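Polyketide synthase type I (Bacillus amyloliquefaciens, PDB 5KKU) forms the N-terminal double-hotdog dehydratase domain of a modular synthase and probably removes water from β-hydroxyacyl intermediates on the difficidin assembly line. Local coordinates at residues A[37-42]-A[58-63]. Sequence-based numbering, arbitrary orientation.
Sequences TLIDML and RQIIFK
Ile60 and Phe62 meet one methyl group of helix 37-49, CD1 of Ile39, in a small worked example of how a hotdog fold closes its sheet around a central helix. Before them in the strand, Gln59 takes an unusual backbone conformation (phi/psi 45/50°) and forms, with Ile60, a G1 beta bulge opposite Ile224, at which the chain turns a corner. Ile60 then directs its CB toward the helix, and its CD1 lies 4.4 Å from CD1 of Ile39, the Ile60 methyl pointing into the flank of the Ile39 arm, whose CG1 is about equally near. On the strand's other side Ile61 touches Glu111 of strand 107-116. Phe62 brings the second surface: CZ of its ring stands 4.5 Å from Ile39 CD1, which comes to the ring edge, near the ring plane. The ring is also backed from within its own strand, because CG2 of Ile60 sits 3.8 Å above one face, offset toward the rim. Ile60 thus uses one branch against the helix and the other against the ring. Ile39 reaches both partners through an extended outer arm, CD1 anti to CA (chi2 166°), although its CB does not aim at the strand. Farther around the helix, Leu38 and Leu42 turn to strands 86-97 and 107-116, while Phe227 of strand 219-229 meets Ile39, linking the contact to the predicted C-terminal hotdog. Phe62 lies about 10 Å, side chain to side chain, from Asp198, the predicted proton donor. No hydrogen bond joins the two segments, and just 129 Å² is buried between them, summed over both sides. The chemistry implies a light hydrophobic contact, made by methyl and ring carbons at the loose outer limit of van der Waals contact and probably stabilised mostly by the surrounding apolar core.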
# COMPACT_ATOMS: atom_id res chain seq x y z
N THR A 37 -1.63 1.86 -3.21
CA THR A 37 -2.87 2.21 -3.81
C THR A 37 -3.17 1.41 -5.09
O THR A 37 -4.28 1.06 -5.35
CB THR A 37 -2.87 3.72 -4.14
OG1 THR A 37 -2.83 4.47 -2.95
CG2 THR A 37 -4.04 4.12 -4.90
N LEU A 38 -2.15 1.17 -5.90
CA LEU A 38 -2.27 0.45 -7.15
C LEU A 38 -2.69 -0.98 -7.00
O LEU A 38 -3.24 -1.56 -7.89
CB LEU A 38 -1.01 0.57 -7.98
CG LEU A 38 -0.50 1.98 -8.20
CD1 LEU A 38 0.88 1.92 -8.74
CD2 LEU A 38 -1.36 2.83 -9.10
N ILE A 39 -2.46 -1.55 -5.84
CA ILE A 39 -2.94 -2.88 -5.54
C ILE A 39 -4.47 -2.94 -5.65
O ILE A 39 -5.01 -3.85 -6.22
CB ILE A 39 -2.45 -3.39 -4.15
CG1 ILE A 39 -0.99 -3.76 -4.19
CG2 ILE A 39 -3.24 -4.57 -3.67
CD1 ILE A 39 -0.32 -3.95 -2.87
N ASP A 40 -5.15 -1.92 -5.13
CA ASP A 40 -6.61 -1.81 -5.25
C ASP A 40 -7.02 -1.68 -6.69
O ASP A 40 -7.96 -2.23 -7.12
CB ASP A 40 -7.15 -0.63 -4.46
CG ASP A 40 -8.60 -0.33 -4.76
OD1 ASP A 40 -9.50 -0.97 -4.30
OD2 ASP A 40 -8.82 0.57 -5.50
N MET A 41 -6.31 -0.88 -7.45
CA MET A 41 -6.65 -0.67 -8.85
C MET A 41 -6.65 -1.97 -9.61
O MET A 41 -7.53 -2.19 -10.36
CB MET A 41 -5.74 0.40 -9.46
CG MET A 41 -5.69 0.61 -10.95
SD MET A 41 -4.74 2.04 -11.46
CE MET A 41 -5.51 3.21 -10.45
N LEU A 42 -5.64 -2.78 -9.41
CA LEU A 42 -5.52 -4.05 -10.09
C LEU A 42 -6.66 -4.99 -9.77
O LEU A 42 -7.16 -5.62 -10.62
CB LEU A 42 -4.20 -4.72 -9.79
CG LEU A 42 -3.13 -4.45 -10.82
CD1 LEU A 42 -2.61 -3.06 -10.70
CD2 LEU A 42 -2.03 -5.45 -10.70
N ARG A 58 2.01 -11.22 -7.30
CA ARG A 58 3.33 -11.62 -6.93
C ARG A 58 4.41 -10.76 -7.58
O ARG A 58 4.18 -10.19 -8.58
CB ARG A 58 3.56 -13.08 -7.26
CG ARG A 58 2.46 -13.99 -6.80
CD ARG A 58 2.86 -15.42 -7.00
NE ARG A 58 1.80 -16.34 -6.69
CZ ARG A 58 1.73 -17.56 -7.19
NH1 ARG A 58 2.65 -17.99 -8.00
NH2 ARG A 58 0.73 -18.34 -6.86
N GLN A 59 5.59 -10.77 -7.04
CA GLN A 59 6.72 -10.02 -7.56
C GLN A 59 6.36 -8.61 -7.94
O GLN A 59 6.71 -8.13 -8.96
CB GLN A 59 7.38 -10.74 -8.71
CG GLN A 59 7.70 -12.19 -8.46
CD GLN A 59 8.54 -12.42 -7.24
OE1 GLN A 59 9.64 -11.95 -7.16
NE2 GLN A 59 8.03 -13.15 -6.29
N ILE A 60 5.71 -7.89 -7.05
CA ILE A 60 5.38 -6.51 -7.25
C ILE A 60 6.58 -5.60 -7.16
O ILE A 60 7.38 -5.73 -6.30
CB ILE A 60 4.35 -6.07 -6.23
CG1 ILE A 60 3.15 -6.97 -6.31
CG2 ILE A 60 3.97 -4.63 -6.42
CD1 ILE A 60 2.13 -6.71 -5.27
N ILE A 61 6.68 -4.66 -8.05
CA ILE A 61 7.72 -3.67 -7.97
C ILE A 61 7.13 -2.29 -8.11
O ILE A 61 6.51 -2.03 -9.06
CB ILE A 61 8.76 -3.84 -9.07
CG1 ILE A 61 9.30 -5.23 -9.11
CG2 ILE A 61 9.89 -2.86 -8.89
CD1 ILE A 61 10.15 -5.53 -10.31
N PHE A 62 7.38 -1.44 -7.16
CA PHE A 62 6.90 -0.10 -7.19
C PHE A 62 7.97 0.81 -7.78
O PHE A 62 9.07 0.85 -7.33
CB PHE A 62 6.50 0.40 -5.81
CG PHE A 62 5.42 -0.39 -5.15
CD1 PHE A 62 4.16 -0.40 -5.63
CD2 PHE A 62 5.66 -1.04 -4.00
CE1 PHE A 62 3.18 -1.09 -5.02
CE2 PHE A 62 4.68 -1.74 -3.39
CZ PHE A 62 3.44 -1.77 -3.90
N LYS A 63 7.62 1.52 -8.82
CA LYS A 63 8.57 2.31 -9.54
C LYS A 63 8.71 3.75 -10.00
O LYS A 63 9.80 4.23 -10.13
CB LYS A 63 8.57 1.95 -11.00
CG LYS A 63 8.73 0.47 -11.25
CD LYS A 63 9.08 0.11 -12.68
CE LYS A 63 8.78 -1.32 -12.97
NZ LYS A 63 8.69 -1.70 -14.39